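Local coordinates for protein NtrC family transcriptional regulator (Clostridium acetobutylicum ATCC 824, PDB 2Q5C) that probably regulates transcription as an NtrC-family activator, this chain being its amino-terminal PrpR_N-type region, apart from the ATPase and DNA-binding parts, at residues 90-100 with 138-148. Numbering follows the deposited sequence.
Sequences AKRFGNELALI and VKTENIKIVVS
Ile-145 fills the angle between the end of helix 80-90, the turn after it and the start of strand 96-102. Its CG1 sits beside the backbone N (chi1 -54°), which directs CD1 to the turn, 3.5 Å from Gly-94 N and against Phe-93 CB. Leu-97 CD2 lies against both methyls, 3.5 Å from CD1 and from CG2 of Ile-145, and CG2 also reaches Ala-90 CB. Two residues on, Val-147 divides its branches: CG2 packs 3.7 Å from Ala-90 CB, and CG1 touches Leu-99 CD1. Ala-98 faces the other side of the sheet, its small CB covered by Ile-143 CG2 and by Val-138 CG1 of helix 131-140. Ala-98 uses both its N and its O in the pairing, donating to Ile-145 O (2.8 Å, 175° at the hydrogen) and accepting from Val-147 N; a third bond, Ile-100 N to Val-147 O, carries the register on. Ser-148 OG donates to Ile-100 O at 2.7 Å, from above the carbonyl plane. Strands 119-125 and 162-165 flank this parallel pair; Leu-97, Leu-99 and Val-147 face helix 80-90, and Val-146 faces helix 150-158, the Rossmann-like three-layer arrangement of one of the chain's two alpha/beta lobes.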
loop_
_atom_site.group_PDB
_atom_site.type_symbol
_atom_site.label_atom_id
_atom_site.label_comp_id
_atom_site.label_asym_id
_atom_site.label_seq_id
_atom_site.Cartn_x
_atom_site.Cartn_y
_atom_site.Cartn_z
ATOM N N ALA A 90 -9.964 12.312 -6.453
ATOM C CA ALA A 90 -10.981 11.521 -7.181
ATOM C C ALA A 90 -12.232 12.326 -7.502
ATOM O O ALA A 90 -12.977 11.969 -8.418
ATOM C CB ALA A 90 -11.342 10.266 -6.398
ATOM N N LYS A 91 -12.439 13.415 -6.780
ATOM C CA LYS A 91 -13.637 14.241 -6.977
ATOM C C LYS A 91 -13.658 14.846 -8.358
ATOM O O LYS A 91 -14.730 15.269 -8.848
ATOM C CB LYS A 91 -13.695 15.366 -5.944
ATOM C CG LYS A 91 -14.173 14.927 -4.604
ATOM C CD LYS A 91 -14.226 16.095 -3.594
ATOM C CE LYS A 91 -15.266 17.170 -4.003
ATOM N NZ LYS A 91 -15.166 18.347 -3.082
ATOM N N ARG A 92 -12.521 14.890 -9.019
ATOM C CA ARG A 92 -12.563 15.441 -10.383
ATOM C C ARG A 92 -13.406 14.584 -11.305
ATOM O O ARG A 92 -13.861 15.066 -12.360
ATOM C CB ARG A 92 -11.178 15.604 -10.964
ATOM C CG ARG A 92 -10.481 14.338 -11.317
ATOM C CD ARG A 92 -9.052 14.704 -11.622
ATOM N NE ARG A 92 -8.244 13.631 -12.191
ATOM C CZ ARG A 92 -7.670 12.660 -11.484
ATOM N NH1 ARG A 92 -7.850 12.585 -10.154
ATOM N NH2 ARG A 92 -6.934 11.747 -12.108
ATOM N N PHE A 93 -13.577 13.309 -10.948
ATOM C CA PHE A 93 -14.356 12.390 -11.799
ATOM C C PHE A 93 -15.831 12.414 -11.507
ATOM O O PHE A 93 -16.631 11.985 -12.356
ATOM C CB PHE A 93 -13.857 10.947 -11.679
ATOM C CG PHE A 93 -12.419 10.748 -12.057
ATOM C CD1 PHE A 93 -11.982 10.972 -13.350
ATOM C CD2 PHE A 93 -11.506 10.287 -11.114
ATOM C CE1 PHE A 93 -10.643 10.759 -13.697
ATOM C CE2 PHE A 93 -10.166 10.057 -11.458
ATOM C CZ PHE A 93 -9.741 10.294 -12.746
ATOM N N GLY A 94 -16.213 12.826 -10.301
ATOM C CA GLY A 94 -17.608 12.785 -9.857
ATOM C C GLY A 94 -17.649 12.799 -8.345
ATOM O O GLY A 94 -16.590 12.809 -7.713
ATOM N N ASN A 95 -18.841 12.817 -7.755
ATOM C CA ASN A 95 -18.940 12.848 -6.283
ATOM C C ASN A 95 -19.280 11.530 -5.595
ATOM O O ASN A 95 -19.198 11.449 -4.366
ATOM C CB ASN A 95 -19.873 13.971 -5.788
ATOM C CG ASN A 95 -21.149 14.075 -6.592
ATOM O OD1 ASN A 95 -21.860 13.091 -6.798
ATOM N ND2 ASN A 95 -21.456 15.287 -7.044
ATOM N N GLU A 96 -19.658 10.509 -6.367
ATOM C CA GLU A 96 -20.015 9.222 -5.775
ATOM C C GLU A 96 -18.894 8.220 -6.009
ATOM O O GLU A 96 -18.552 7.922 -7.128
ATOM C CB GLU A 96 -21.369 8.676 -6.274
ATOM C CG GLU A 96 -21.617 7.279 -5.693
ATOM C CD GLU A 96 -23.061 6.765 -5.777
ATOM O OE1 GLU A 96 -23.753 7.037 -6.788
ATOM O OE2 GLU A 96 -23.484 6.071 -4.816
ATOM N N LEU A 97 -18.325 7.727 -4.911
ATOM C CA LEU A 97 -17.107 6.918 -4.992
ATOM C C LEU A 97 -17.231 5.636 -4.203
ATOM O O LEU A 97 -17.969 5.587 -3.229
ATOM C CB LEU A 97 -15.932 7.715 -4.376
ATOM C CG LEU A 97 -15.837 9.224 -4.603
ATOM C CD1 LEU A 97 -14.691 9.825 -3.800
ATOM C CD2 LEU A 97 -15.643 9.518 -6.064
ATOM N N ALA A 98 -16.464 4.625 -4.600
ATOM C CA ALA A 98 -16.265 3.436 -3.766
ATOM C C ALA A 98 -14.902 3.563 -3.116
ATOM O O ALA A 98 -13.923 3.791 -3.820
ATOM C CB ALA A 98 -16.305 2.158 -4.595
ATOM N N LEU A 99 -14.855 3.416 -1.802
ATOM C CA LEU A 99 -13.572 3.390 -1.095
ATOM C C LEU A 99 -13.357 1.957 -0.671
ATOM O O LEU A 99 -14.166 1.401 0.088
ATOM C CB LEU A 99 -13.671 4.304 0.116
ATOM C CG LEU A 99 -12.433 4.377 1.019
ATOM C CD1 LEU A 99 -11.241 4.929 0.258
ATOM C CD2 LEU A 99 -12.806 5.276 2.176
ATOM N N ILE A 100 -12.272 1.353 -1.155
ATOM C CA ILE A 100 -12.031 -0.060 -0.910
ATOM C C ILE A 100 -10.832 -0.201 0.011
ATOM O O ILE A 100 -9.734 0.287 -0.301
ATOM C CB ILE A 100 -11.844 -0.864 -2.221
ATOM C CG1 ILE A 100 -13.130 -0.757 -3.071
ATOM C CG2 ILE A 100 -11.480 -2.337 -1.915
ATOM C CD1 ILE A 100 -13.119 -1.498 -4.373
ATOM N N VAL A 138 -18.853 -3.245 -7.244
ATOM C CA VAL A 138 -18.885 -1.795 -7.427
ATOM C C VAL A 138 -19.731 -1.379 -8.632
ATOM O O VAL A 138 -20.573 -0.480 -8.503
ATOM C CB VAL A 138 -17.442 -1.225 -7.537
ATOM C CG1 VAL A 138 -17.456 0.281 -7.871
ATOM C CG2 VAL A 138 -16.698 -1.489 -6.214
ATOM N N LYS A 139 -19.518 -2.051 -9.770
ATOM C CA LYS A 139 -20.233 -1.719 -11.014
ATOM C C LYS A 139 -21.713 -1.899 -10.768
ATOM O O LYS A 139 -22.518 -1.080 -11.199
ATOM C CB LYS A 139 -19.849 -2.628 -12.181
ATOM C CG LYS A 139 -18.482 -2.448 -12.711
ATOM C CD LYS A 139 -18.191 -3.430 -13.837
ATOM C CE LYS A 139 -18.209 -2.755 -15.203
ATOM N NZ LYS A 139 -17.371 -3.535 -16.178
ATOM N N THR A 140 -22.097 -2.972 -10.062
ATOM C CA THR A 140 -23.524 -3.247 -9.856
ATOM C C THR A 140 -24.186 -2.216 -8.963
ATOM O O THR A 140 -25.441 -2.081 -8.957
ATOM C CB THR A 140 -23.806 -4.664 -9.272
ATOM O OG1 THR A 140 -23.364 -4.753 -7.895
ATOM C CG2 THR A 140 -23.182 -5.728 -10.103
ATOM N N GLU A 141 -23.375 -1.483 -8.185
ATOM C CA GLU A 141 -23.862 -0.420 -7.326
ATOM C C GLU A 141 -23.941 0.908 -8.071
ATOM O O GLU A 141 -24.199 1.946 -7.467
ATOM C CB GLU A 141 -22.967 -0.272 -6.072
ATOM C CG GLU A 141 -22.943 -1.476 -5.161
ATOM C CD GLU A 141 -24.244 -1.723 -4.420
ATOM O OE1 GLU A 141 -25.071 -0.789 -4.289
ATOM O OE2 GLU A 141 -24.417 -2.863 -3.936
ATOM N N ASN A 142 -23.706 0.874 -9.384
ATOM C CA ASN A 142 -23.733 2.072 -10.225
ATOM C C ASN A 142 -22.671 3.113 -9.837
ATOM O O ASN A 142 -22.850 4.321 -10.012
ATOM C CB ASN A 142 -25.137 2.711 -10.234
ATOM C CG ASN A 142 -25.359 3.600 -11.449
ATOM O OD1 ASN A 142 -24.835 3.349 -12.549
ATOM N ND2 ASN A 142 -26.106 4.687 -11.237
ATOM N N ILE A 143 -21.541 2.617 -9.365
ATOM C CA ILE A 143 -20.434 3.506 -8.987
ATOM C C ILE A 143 -19.355 3.407 -10.049
ATOM O O ILE A 143 -19.053 2.310 -10.522
ATOM C CB ILE A 143 -19.912 3.108 -7.611
ATOM C CG1 ILE A 143 -20.973 3.418 -6.552
ATOM C CG2 ILE A 143 -18.637 3.894 -7.253
ATOM C CD1 ILE A 143 -20.693 2.824 -5.179
ATOM N N LYS A 144 -18.808 4.559 -10.445
ATOM C CA LYS A 144 -17.867 4.621 -11.544
ATOM C C LYS A 144 -16.432 4.985 -11.136
ATOM O O LYS A 144 -15.556 5.036 -11.984
ATOM C CB LYS A 144 -18.361 5.627 -12.588
ATOM C CG LYS A 144 -19.802 5.322 -13.040
ATOM C CD LYS A 144 -20.207 6.129 -14.233
ATOM C CE LYS A 144 -21.602 5.723 -14.697
ATOM N NZ LYS A 144 -22.578 5.745 -13.556
ATOM N N ILE A 145 -16.233 5.220 -9.833
ATOM C CA ILE A 145 -14.947 5.743 -9.333
ATOM C C ILE A 145 -14.552 4.906 -8.123
ATOM O O ILE A 145 -15.331 4.747 -7.205
ATOM C CB ILE A 145 -15.087 7.200 -8.894
ATOM C CG1 ILE A 145 -15.692 8.090 -10.005
ATOM C CG2 ILE A 145 -13.712 7.770 -8.475
ATOM C CD1 ILE A 145 -16.250 9.390 -9.516
ATOM N N VAL A 146 -13.323 4.395 -8.154
ATOM C CA VAL A 146 -12.807 3.572 -7.053
ATOM C C VAL A 146 -11.530 4.208 -6.475
ATOM O O VAL A 146 -10.613 4.546 -7.236
ATOM C CB VAL A 146 -12.450 2.166 -7.559
ATOM C CG1 VAL A 146 -11.717 1.352 -6.487
ATOM C CG2 VAL A 146 -13.702 1.436 -7.989
ATOM N N VAL A 147 -11.488 4.342 -5.145
ATOM C CA VAL A 147 -10.307 4.884 -4.409
ATOM C C VAL A 147 -9.801 3.729 -3.562
ATOM O O VAL A 147 -10.536 3.196 -2.734
ATOM C CB VAL A 147 -10.727 6.029 -3.517
ATOM C CG1 VAL A 147 -9.530 6.568 -2.708
ATOM C CG2 VAL A 147 -11.310 7.138 -4.337
ATOM N N SER A 148 -8.557 3.317 -3.801
ATOM C CA SER A 148 -8.013 2.175 -3.085
ATOM C C SER A 148 -6.526 2.088 -3.341
ATOM O O SER A 148 -5.916 2.983 -3.937
ATOM C CB SER A 148 -8.691 0.870 -3.569
ATOM O OG SER A 148 -8.475 -0.236 -2.682
HETATM O O HOH W 1 -19.774 7.106 -9.484
HETATM O O HOH W 2 -22.578 6.912 -9.259
#